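Side-chain contact in adenosine deaminase (Burkholderia ambifaria, PDB 4GXW), which is a zinc-dependent amidohydrolase of the adenosine and AMP deaminase family that probably removes the exocyclic amino group of a purine by hydrolysis: residues G121-S126 and V171-A176. Numbering follows the deposited sequence.
Sequences GTVRVS and VDWMKA
The indole of Trp-173 reaches from helix 164-176 to helix 119-126, where its six-membered ring is met by Val-123 and Arg-124. With CA atoms 10.5 Å apart at Val-123 and Trp-173, the backbones stay well separated, and the long aromatic side chain spans most of the gap. Val-123 points toward the ring from the opposite direction and lies against one face of it. Its CG2 sits over that face, displaced toward the rim, in a CH-pi contact 4.1 Å from the centroid of the six-membered ring and 22° off the normal. The other methyl, CG1, lies on the same side but nearer the rim, 3.7 Å from Trp-173 CZ2; with CG1 anti to the backbone N (chi1 179°), both branches reach the indole.

Arg-124 is arranged differently. Its chain bends at chi2, which helps to bring the guanidinium back to the indole. There CH2 of Trp-173 lies 3.7 Å above the centre of the guanidinium plane, with CZ2 beside it. The two planes are 56° apart, an oblique meeting and not a parallel stack. NE also forms a salt bridge with Glu-166, on the same helix as Trp-173, which gives the charge an acidic partner.

Tyr-130, at the start of helix 130-148, stacks on Trp-173 and also touches Val-123, tying a third helix to the cluster. Away from the zinc site, this surface contact joins the short helix 119-126, in the connection after strand 110-117, to the outer-layer helix 164-176 that follows strand 151-159 in the TIM-barrel fold of the amidohydrolases.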
ATOM      1  N   GLY A 121       2.242   7.804  16.449  1.00  9.08           N
ATOM      2  CA  GLY A 121       3.617   7.457  16.768  1.00 10.13           C
ATOM      3  C   GLY A 121       4.554   8.650  16.664  1.00  9.43           C
ATOM      4  O   GLY A 121       5.401   8.865  17.527  1.00 10.13           O
ATOM      5  N   THR A 122       4.407   9.444  15.613  1.00  8.46           N
ATOM      6  CA  THR A 122       5.290  10.582  15.416  1.00  8.76           C
ATOM      7  C   THR A 122       5.133  11.623  16.528  1.00  8.68           C
ATOM      8  O   THR A 122       6.123  12.098  17.088  1.00  9.61           O
ATOM      9  CB  THR A 122       5.037  11.207  14.041  1.00  7.99           C
ATOM     10  OG1 THR A 122       5.334  10.227  13.038  1.00  9.96           O
ATOM     11  CG2 THR A 122       5.901  12.443  13.839  1.00 10.10           C
ATOM     12  N   VAL A 123       3.895  11.986  16.837  1.00  8.82           N
ATOM     13  CA  VAL A 123       3.650  13.018  17.844  1.00  9.43           C
ATOM     14  C   VAL A 123       3.908  12.513  19.268  1.00  8.78           C
ATOM     15  O   VAL A 123       4.612  13.164  20.045  1.00  9.75           O
ATOM     16  CB  VAL A 123       2.215  13.593  17.738  1.00 10.00           C
ATOM     17  CG1 VAL A 123       1.978  14.639  18.815  1.00 11.96           C
ATOM     18  CG2 VAL A 123       1.980  14.195  16.360  1.00 10.62           C
ATOM     19  N   ARG A 124       3.359  11.345  19.600  1.00  9.01           N
ATOM     20  CA  ARG A 124       3.419  10.841  20.972  1.00 10.57           C
ATOM     21  C   ARG A 124       4.720  10.131  21.309  1.00 11.21           C
ATOM     22  O   ARG A 124       5.165  10.177  22.452  1.00 13.69           O
ATOM     23  CB  ARG A 124       2.257   9.886  21.259  1.00 10.24           C
ATOM     24  CG  ARG A 124       0.875  10.394  20.879  1.00 12.01           C
ATOM     25  CD  ARG A 124       0.469  11.644  21.634  1.00 14.53           C
ATOM     26  NE  ARG A 124      -0.946  11.923  21.395  1.00 14.97           N
ATOM     27  CZ  ARG A 124      -1.506  13.128  21.446  1.00 14.18           C
ATOM     28  NH1 ARG A 124      -0.775  14.199  21.724  1.00 16.31           N
ATOM     29  NH2 ARG A 124      -2.804  13.252  21.205  1.00 15.38           N
ATOM     30  N   VAL A 125       5.306   9.434  20.339  1.00 10.93           N
ATOM     31  CA  VAL A 125       6.503   8.645  20.618  1.00 11.23           C
ATOM     32  C   VAL A 125       7.769   9.359  20.137  1.00 10.33           C
ATOM     33  O   VAL A 125       8.695   9.557  20.921  1.00 11.90           O
ATOM     34  CB  VAL A 125       6.390   7.211  20.060  1.00  8.94           C
ATOM     35  CG1 VAL A 125       7.675   6.440  20.308  1.00 14.47           C
ATOM     36  CG2 VAL A 125       5.211   6.494  20.701  1.00 13.41           C
ATOM     37  N   SER A 126       7.802   9.778  18.873  1.00  9.04           N
ATOM     38  CA  SER A 126       8.965  10.530  18.391  1.00 11.06           C
ATOM     39  C   SER A 126       9.043  11.927  19.001  1.00 12.02           C
ATOM     40  O   SER A 126      10.120  12.510  19.072  1.00 11.64           O
ATOM     41  CB  SER A 126       8.975  10.634  16.863  1.00  9.54           C
ATOM     42  OG  SER A 126       8.719   9.385  16.252  1.00  9.24           O
ATOM     43  N   VAL A 171      -7.801  13.500  13.288  1.00 10.44           N
ATOM     44  CA  VAL A 171      -8.698  14.306  12.478  1.00 10.26           C
ATOM     45  C   VAL A 171      -8.640  15.772  12.919  1.00  9.68           C
ATOM     46  O   VAL A 171      -8.639  16.674  12.079  1.00 10.37           O
ATOM     47  CB  VAL A 171     -10.143  13.762  12.472  1.00 11.90           C
ATOM     48  CG1 VAL A 171     -11.012  14.592  11.549  1.00 12.70           C
ATOM     49  CG2 VAL A 171     -10.156  12.305  12.016  1.00 13.86           C
ATOM     50  N   ASP A 172      -8.561  16.001  14.233  1.00 10.93           N
ATOM     51  CA  ASP A 172      -8.378  17.356  14.768  1.00 11.24           C
ATOM     52  C   ASP A 172      -7.109  18.002  14.186  1.00 11.57           C
ATOM     53  O   ASP A 172      -7.124  19.148  13.731  1.00 11.41           O
ATOM     54  CB  ASP A 172      -8.299  17.343  16.307  1.00 12.47           C
ATOM     55  CG  ASP A 172      -9.625  17.010  16.978  1.00 18.23           C
ATOM     56  OD1 ASP A 172     -10.692  17.186  16.350  1.00 17.37           O
ATOM     57  OD2 ASP A 172      -9.598  16.594  18.158  1.00 21.86           O
ATOM     58  N   TRP A 173      -6.008  17.259  14.206  1.00 10.61           N
ATOM     59  CA  TRP A 173      -4.758  17.756  13.635  1.00 11.08           C
ATOM     60  C   TRP A 173      -4.905  18.100  12.160  1.00  9.39           C
ATOM     61  O   TRP A 173      -4.412  19.132  11.705  1.00 10.31           O
ATOM     62  CB  TRP A 173      -3.640  16.727  13.810  1.00 12.21           C
ATOM     63  CG  TRP A 173      -3.071  16.673  15.187  1.00 12.37           C
ATOM     64  CD1 TRP A 173      -2.894  17.722  16.046  1.00 15.21           C
ATOM     65  CD2 TRP A 173      -2.591  15.507  15.868  1.00 11.59           C
ATOM     66  NE1 TRP A 173      -2.333  17.275  17.220  1.00 17.71           N
ATOM     67  CE2 TRP A 173      -2.145  15.918  17.136  1.00 14.77           C
ATOM     68  CE3 TRP A 173      -2.491  14.158  15.522  1.00 12.51           C
ATOM     69  CZ2 TRP A 173      -1.609  15.023  18.064  1.00 18.08           C
ATOM     70  CZ3 TRP A 173      -1.957  13.274  16.445  1.00 13.07           C
ATOM     71  CH2 TRP A 173      -1.536  13.708  17.702  1.00 14.18           C
ATOM     72  N   MET A 174      -5.574  17.224  11.417  1.00  8.93           N
ATOM     73  CA  MET A 174      -5.749  17.415   9.977  1.00  9.40           C
ATOM     74  C   MET A 174      -6.557  18.669   9.672  1.00 10.49           C
ATOM     75  O   MET A 174      -6.204  19.433   8.774  1.00 11.64           O
ATOM     76  CB  MET A 174      -6.399  16.188   9.336  1.00  9.85           C
ATOM     77  CG  MET A 174      -5.481  14.961   9.317  1.00 11.11           C
ATOM     78  SD  MET A 174      -6.339  13.444   8.881  1.00 10.54           S
ATOM     79  CE  MET A 174      -6.843  13.790   7.191  1.00 12.42           C
ATOM     80  N   LYS A 175      -7.632  18.880  10.430  1.00 10.60           N
ATOM     81  CA  LYS A 175      -8.462  20.071  10.272  1.00 12.03           C
ATOM     82  C   LYS A 175      -7.699  21.368  10.538  1.00 12.54           C
ATOM     83  O   LYS A 175      -7.983  22.397   9.920  1.00 14.46           O
ATOM     84  CB  LYS A 175      -9.679  19.997  11.201  1.00 12.34           C
ATOM     85  CG  LYS A 175     -10.746  19.030  10.720  1.00 14.54           C
ATOM     86  CD  LYS A 175     -11.978  19.027  11.625  1.00 18.33           C
ATOM     87  CE  LYS A 175     -11.755  18.188  12.874  1.00 23.36           C
ATOM     88  NZ  LYS A 175     -13.041  17.884  13.591  1.00 26.42           N
ATOM     89  N   ALA A 176      -6.742  21.311  11.464  1.00 11.97           N
ATOM     90  CA  ALA A 176      -5.957  22.475  11.863  1.00 13.26           C
ATOM     91  C   ALA A 176      -4.796  22.742  10.909  1.00 13.52           C
ATOM     92  O   ALA A 176      -4.131  23.780  11.004  1.00 16.34           O
ATOM     93  CB  ALA A 176      -5.434  22.283  13.293  1.00 14.49           C
TER